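Local coordinates for transcriptional repressor, TetR family (Thermus thermophilus, PDB 3ANP), which controls fatty acid degradation as a transcriptional repressor that binds acyl-CoA and probably recognises DNA through a helix-turn-helix motif, at residues T30-I35 / T45-Y50; R87-V92 / L126-L131. All coordinates share one frame; numbering follows the deposited sequence.

In the fold
The two contacts lie in different parts of an all-helical chain, and both segments of contact 1 precede those of contact 2 in sequence. Contact 1 packs helix 32-39 against helix 43-49, the pair predicted to form the helix-turn-helix of the N-terminal TetR family region. Contact 2 joins helix 82-99 to the start of helix 128-142 inside the larger C-terminal region, beside the bound dodecyl-CoA. Their centres are 31 Å apart and their nearest atoms about 12 Å, so they do not touch. Any influence of acyl-CoA on the predicted DNA-binding helices would probably be relayed by other parts of the chain, and helix 54-77, which packs on Y50 in segment 45-50 and on L131 in contact 2, is a possible route.

Contact 1: residues T30-I35 / T45-Y50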
loop_
_atom_site.group_PDB
_atom_site.type_symbol
_atom_site.label_atom_id
_atom_site.label_comp_id
_atom_site.label_asym_id
_atom_site.label_seq_id
_atom_site.Cartn_x
_atom_site.Cartn_y
_atom_site.Cartn_z
ATOM N N THR A 30 -2.162 0.662 26.412
ATOM C CA THR A 30 -1.147 0.080 27.286
ATOM C C THR A 30 0.176 0.858 27.224
ATOM O O THR A 30 0.693 1.125 26.147
ATOM C CB THR A 30 -0.904 -1.392 26.889
ATOM O OG1 THR A 30 -2.105 -2.147 27.106
ATOM C CG2 THR A 30 0.227 -1.991 27.704
ATOM N N THR A 31 0.737 1.195 28.382
ATOM C CA THR A 31 1.985 1.950 28.413
ATOM C C THR A 31 3.228 1.130 28.765
ATOM O O THR A 31 3.148 0.010 29.294
ATOM C CB THR A 31 1.895 3.132 29.417
ATOM O OG1 THR A 31 2.069 2.637 30.751
ATOM C CG2 THR A 31 0.526 3.836 29.301
ATOM N N ALA A 32 4.387 1.703 28.475
ATOM C CA ALA A 32 5.651 1.039 28.764
ATOM C C ALA A 32 5.771 0.754 30.272
ATOM O O ALA A 32 6.331 -0.274 30.680
ATOM C CB ALA A 32 6.825 1.915 28.276
ATOM N N THR A 33 5.225 1.647 31.094
ATOM C CA THR A 33 5.291 1.460 32.540
ATOM C C THR A 33 4.443 0.258 32.998
ATOM O O THR A 33 4.852 -0.479 33.897
ATOM C CB THR A 33 4.855 2.747 33.308
ATOM O OG1 THR A 33 5.778 3.810 33.021
ATOM C CG2 THR A 33 4.860 2.505 34.818
ATOM N N GLU A 34 3.275 0.058 32.383
ATOM C CA GLU A 34 2.418 -1.081 32.733
ATOM C C GLU A 34 3.085 -2.381 32.311
ATOM O O GLU A 34 3.053 -3.371 33.050
ATOM C CB GLU A 34 1.047 -0.984 32.045
ATOM C CG GLU A 34 0.183 0.160 32.537
ATOM C CD GLU A 34 -1.145 0.250 31.794
ATOM O OE1 GLU A 34 -1.150 0.074 30.556
ATOM O OE2 GLU A 34 -2.182 0.518 32.440
ATOM N N ILE A 35 3.670 -2.385 31.111
ATOM C CA ILE A 35 4.367 -3.562 30.617
ATOM C C ILE A 35 5.521 -3.920 31.554
ATOM O O ILE A 35 5.676 -5.081 31.950
ATOM C CB ILE A 35 4.919 -3.332 29.178
ATOM C CG1 ILE A 35 3.752 -3.246 28.179
ATOM C CG2 ILE A 35 5.846 -4.476 28.773
ATOM C CD1 ILE A 35 4.196 -2.885 26.767
ATOM N N THR A 45 14.433 -0.710 31.530
ATOM C CA THR A 45 14.797 -2.028 31.005
ATOM C C THR A 45 13.861 -2.431 29.855
ATOM O O THR A 45 14.288 -3.038 28.874
ATOM C CB THR A 45 14.748 -3.088 32.129
ATOM O OG1 THR A 45 15.804 -2.824 33.050
ATOM C CG2 THR A 45 14.908 -4.506 31.573
ATOM N N PHE A 46 12.588 -2.089 29.975
ATOM C CA PHE A 46 11.651 -2.398 28.907
ATOM C C PHE A 46 12.148 -1.751 27.611
ATOM O O PHE A 46 12.162 -2.390 26.566
ATOM C CB PHE A 46 10.259 -1.849 29.201
ATOM C CG PHE A 46 9.378 -1.812 27.984
ATOM C CD1 PHE A 46 8.788 -2.984 27.504
ATOM C CD2 PHE A 46 9.230 -0.635 27.250
ATOM C CE1 PHE A 46 8.071 -2.984 26.303
ATOM C CE2 PHE A 46 8.519 -0.623 26.050
ATOM C CZ PHE A 46 7.941 -1.799 25.574
ATOM N N PHE A 47 12.547 -0.481 27.676
ATOM C CA PHE A 47 13.025 0.198 26.471
ATOM C C PHE A 47 14.337 -0.343 25.935
ATOM O O PHE A 47 14.623 -0.220 24.736
ATOM C CB PHE A 47 13.117 1.716 26.698
ATOM C CG PHE A 47 11.778 2.397 26.682
ATOM C CD1 PHE A 47 10.970 2.337 25.538
ATOM C CD2 PHE A 47 11.300 3.061 27.812
ATOM C CE1 PHE A 47 9.702 2.929 25.521
ATOM C CE2 PHE A 47 10.031 3.658 27.808
ATOM C CZ PHE A 47 9.233 3.590 26.661
ATOM N N ASN A 48 15.138 -0.949 26.807
ATOM C CA ASN A 48 16.394 -1.526 26.355
ATOM C C ASN A 48 16.097 -2.712 25.456
ATOM O O ASN A 48 16.821 -2.969 24.498
ATOM C CB ASN A 48 17.263 -1.984 27.540
ATOM C CG ASN A 48 17.866 -0.821 28.294
ATOM O OD1 ASN A 48 18.188 0.206 27.700
ATOM N ND2 ASN A 48 18.039 -0.978 29.600
ATOM N N TYR A 49 15.016 -3.424 25.754
ATOM C CA TYR A 49 14.641 -4.592 24.955
ATOM C C TYR A 49 13.767 -4.245 23.747
ATOM O O TYR A 49 13.922 -4.838 22.677
ATOM C CB TYR A 49 13.928 -5.615 25.845
ATOM C CG TYR A 49 14.907 -6.406 26.699
ATOM C CD1 TYR A 49 15.405 -7.635 26.261
ATOM C CD2 TYR A 49 15.386 -5.888 27.906
ATOM C CE1 TYR A 49 16.361 -8.338 27.000
ATOM C CE2 TYR A 49 16.336 -6.580 28.658
ATOM C CZ TYR A 49 16.818 -7.805 28.195
ATOM O OH TYR A 49 17.750 -8.497 28.919
ATOM N N TYR A 50 12.863 -3.283 23.939
ATOM C CA TYR A 50 11.931 -2.802 22.912
ATOM C C TYR A 50 11.926 -1.268 22.979
ATOM O O TYR A 50 11.231 -0.678 23.799
ATOM C CB TYR A 50 10.522 -3.358 23.196
ATOM C CG TYR A 50 10.425 -4.861 22.982
ATOM C CD1 TYR A 50 10.377 -5.398 21.686
ATOM C CD2 TYR A 50 10.424 -5.747 24.066
ATOM C CE1 TYR A 50 10.338 -6.766 21.470
ATOM C CE2 TYR A 50 10.378 -7.132 23.857
ATOM C CZ TYR A 50 10.340 -7.631 22.557
ATOM O OH TYR A 50 10.335 -8.989 22.326
#
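The backbones of 30-35 and 45-50 come nearest at A32 and F46, whose CA atoms are 6.9 Å apart, where the two helices of the predicted helix-turn-helix pack together. No hydrogen bond crosses between them, and the contact is wholly apolar. A32 points toward the second helix, and its small methyl suits a place facing two aromatic rings: A32 CB lies 3.3 Å from F47 CZ and 3.7 Å from F46 CD2. F46 has CG anti to its backbone N (chi1 164°), which carries the ring across to the first helix, where the beta-branched I35 meets the opposite ortho carbon, I35 CG2 lying 3.5 Å from F46 CD1. Replacing F46 with an alanine would probably open a gap beside I35 and take one of the two rings away from the A32 methyl. Helix 3-25 adds to this packing, with A18 against I35 and I14 against F46. At the start of the first helix T31 and E34 make a capping box: T31 OG1 accepts from E34 N at 3.3 Å, while T31 N reaches E34 OE1 at 3.1 Å, on the anti side of the carboxylate and 34° out of its plane.

Contact 2: residues R87-V92 / L126-L131; sequences RHLFRV and LPLGDL
L89 meets both L128 and L131 between helix 82-99 and the beginning of helix 128-142, and these three leucines carry the contact. L89 points toward the second segment and divides its branches between the two partners: L89 CD2 approaches L128 CD1 at 4.5 Å, and L89 CD1 approaches L131 CD2 at the same distance. These are loose van der Waals contacts, in keeping with backbones whose closest CA atoms, those of L89 and L131, are 9.9 Å apart. Leucine suits all three places because its forked end spans such a distance without bringing a polar atom into a buried interface. In each of them CG stands anti to the backbone N (chi1 173° in L89), extending the fork away from its own helix and toward the facing helix. L128 and L131, three residues apart, lie on the same side of their helix and receive L89 together. Just before them P127 is the centre of an inverse gamma turn, in which L128 N bonds to L126 O at 2.8 Å, and it takes the N-cap position of the new helix. L126 belongs to the dodecyl-CoA pocket, and L128 also touches that ligand. Around the leucines, helix 54-77 brings V72 to L131, helix 151-172 brings A159 and Y162 to L128, and farther along helix 128-142 I135 packs on L89.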
loop_
_atom_site.group_PDB
_atom_site.type_symbol
_atom_site.label_atom_id
_atom_site.label_comp_id
_atom_site.label_asym_id
_atom_site.label_seq_id
_atom_site.Cartn_x
_atom_site.Cartn_y
_atom_site.Cartn_z
ATOM N N ARG A 87 -2.748 -19.428 -3.412
ATOM C CA ARG A 87 -4.138 -19.184 -3.021
ATOM C C ARG A 87 -4.326 -19.512 -1.547
ATOM O O ARG A 87 -5.023 -18.798 -0.828
ATOM C CB ARG A 87 -5.116 -20.052 -3.828
ATOM C CG ARG A 87 -5.254 -19.706 -5.295
ATOM C CD ARG A 87 -6.588 -20.226 -5.827
ATOM N NE ARG A 87 -6.742 -19.988 -7.257
ATOM C CZ ARG A 87 -6.147 -20.708 -8.205
ATOM N NH1 ARG A 87 -5.356 -21.720 -7.871
ATOM N NH2 ARG A 87 -6.342 -20.416 -9.485
ATOM N N HIS A 88 -3.719 -20.610 -1.110
ATOM C CA HIS A 88 -3.818 -21.023 0.285
ATOM C C HIS A 88 -3.201 -19.971 1.208
ATOM O O HIS A 88 -3.789 -19.586 2.225
ATOM C CB HIS A 88 -3.090 -22.351 0.494
ATOM C CG HIS A 88 -3.005 -22.773 1.924
ATOM N ND1 HIS A 88 -4.071 -23.329 2.599
ATOM C CD2 HIS A 88 -1.988 -22.703 2.816
ATOM C CE1 HIS A 88 -3.713 -23.585 3.845
ATOM N NE2 HIS A 88 -2.455 -23.213 4.003
ATOM N N LEU A 89 -2.007 -19.511 0.852
ATOM C CA LEU A 89 -1.319 -18.521 1.669
ATOM C C LEU A 89 -2.171 -17.281 1.901
ATOM O O LEU A 89 -2.271 -16.786 3.025
ATOM C CB LEU A 89 0.004 -18.124 1.013
ATOM C CG LEU A 89 0.781 -16.968 1.655
ATOM C CD1 LEU A 89 1.156 -17.295 3.081
ATOM C CD2 LEU A 89 2.032 -16.709 0.829
ATOM N N PHE A 90 -2.802 -16.781 0.847
ATOM C CA PHE A 90 -3.597 -15.578 1.004
ATOM C C PHE A 90 -4.878 -15.841 1.758
ATOM O O PHE A 90 -5.351 -14.988 2.489
ATOM C CB PHE A 90 -3.826 -14.930 -0.362
ATOM C CG PHE A 90 -2.579 -14.312 -0.907
ATOM C CD1 PHE A 90 -2.041 -13.177 -0.308
ATOM C CD2 PHE A 90 -1.875 -14.920 -1.934
ATOM C CE1 PHE A 90 -0.815 -12.661 -0.722
ATOM C CE2 PHE A 90 -0.644 -14.414 -2.358
ATOM C CZ PHE A 90 -0.116 -13.286 -1.751
ATOM N N ARG A 91 -5.412 -17.046 1.604
ATOM C CA ARG A 91 -6.614 -17.428 2.328
ATOM C C ARG A 91 -6.277 -17.404 3.833
ATOM O O ARG A 91 -6.988 -16.800 4.640
ATOM C CB ARG A 91 -7.042 -18.837 1.888
ATOM C CG ARG A 91 -8.534 -19.106 1.878
ATOM C CD ARG A 91 -8.888 -20.028 0.704
ATOM N NE ARG A 91 -8.099 -21.266 0.697
ATOM C CZ ARG A 91 -7.623 -21.855 -0.399
ATOM N NH1 ARG A 91 -7.845 -21.328 -1.598
ATOM N NH2 ARG A 91 -6.921 -22.976 -0.299
ATOM N N VAL A 92 -5.179 -18.047 4.212
ATOM C CA VAL A 92 -4.788 -18.079 5.621
ATOM C C VAL A 92 -4.370 -16.694 6.105
ATOM O O VAL A 92 -4.597 -16.332 7.260
ATOM C CB VAL A 92 -3.659 -19.100 5.848
ATOM C CG1 VAL A 92 -3.002 -18.869 7.203
ATOM C CG2 VAL A 92 -4.250 -20.523 5.780
ATOM N N LEU A 126 9.151 -8.229 8.494
ATOM C CA LEU A 126 7.974 -8.836 7.870
ATOM C C LEU A 126 8.167 -9.060 6.360
ATOM O O LEU A 126 7.355 -8.601 5.547
ATOM C CB LEU A 126 6.766 -7.910 8.093
ATOM C CG LEU A 126 6.505 -7.420 9.530
ATOM C CD1 LEU A 126 5.539 -6.222 9.540
ATOM C CD2 LEU A 126 5.915 -8.592 10.342
ATOM N N PRO A 127 9.214 -9.801 5.972
ATOM C CA PRO A 127 9.505 -10.061 4.556
ATOM C C PRO A 127 8.569 -11.035 3.828
ATOM O O PRO A 127 8.981 -12.103 3.379
ATOM C CB PRO A 127 10.942 -10.564 4.606
ATOM C CG PRO A 127 10.919 -11.399 5.863
ATOM C CD PRO A 127 10.198 -10.477 6.837
ATOM N N LEU A 128 7.314 -10.643 3.685
ATOM C CA LEU A 128 6.334 -11.475 2.989
ATOM C C LEU A 128 6.675 -11.575 1.498
ATOM O O LEU A 128 6.477 -12.622 0.871
ATOM C CB LEU A 128 4.937 -10.872 3.155
ATOM C CG LEU A 128 3.787 -11.551 2.398
ATOM C CD1 LEU A 128 3.712 -13.041 2.796
ATOM C CD2 LEU A 128 2.478 -10.807 2.714
ATOM N N GLY A 129 7.185 -10.485 0.931
ATOM C CA GLY A 129 7.551 -10.491 -0.479
ATOM C C GLY A 129 8.471 -11.646 -0.844
ATOM O O GLY A 129 8.270 -12.326 -1.862
ATOM N N ASP A 130 9.486 -11.872 -0.014
ATOM C CA ASP A 130 10.438 -12.947 -0.248
ATOM C C ASP A 130 9.807 -14.336 -0.092
ATOM O O ASP A 130 10.176 -15.266 -0.812
ATOM C CB ASP A 130 11.661 -12.799 0.670
ATOM C CG ASP A 130 12.511 -11.579 0.326
ATOM O OD1 ASP A 130 12.443 -11.084 -0.823
ATOM O OD2 ASP A 130 13.261 -11.114 1.206
ATOM N N LEU A 131 8.862 -14.492 0.838
ATOM C CA LEU A 131 8.183 -15.786 0.981
ATOM C C LEU A 131 7.378 -16.060 -0.314
ATOM O O LEU A 131 7.367 -17.180 -0.855
ATOM C CB LEU A 131 7.236 -15.762 2.201
ATOM C CG LEU A 131 6.340 -17.008 2.376
ATOM C CD1 LEU A 131 7.194 -18.268 2.307
ATOM C CD2 LEU A 131 5.594 -16.951 3.720
#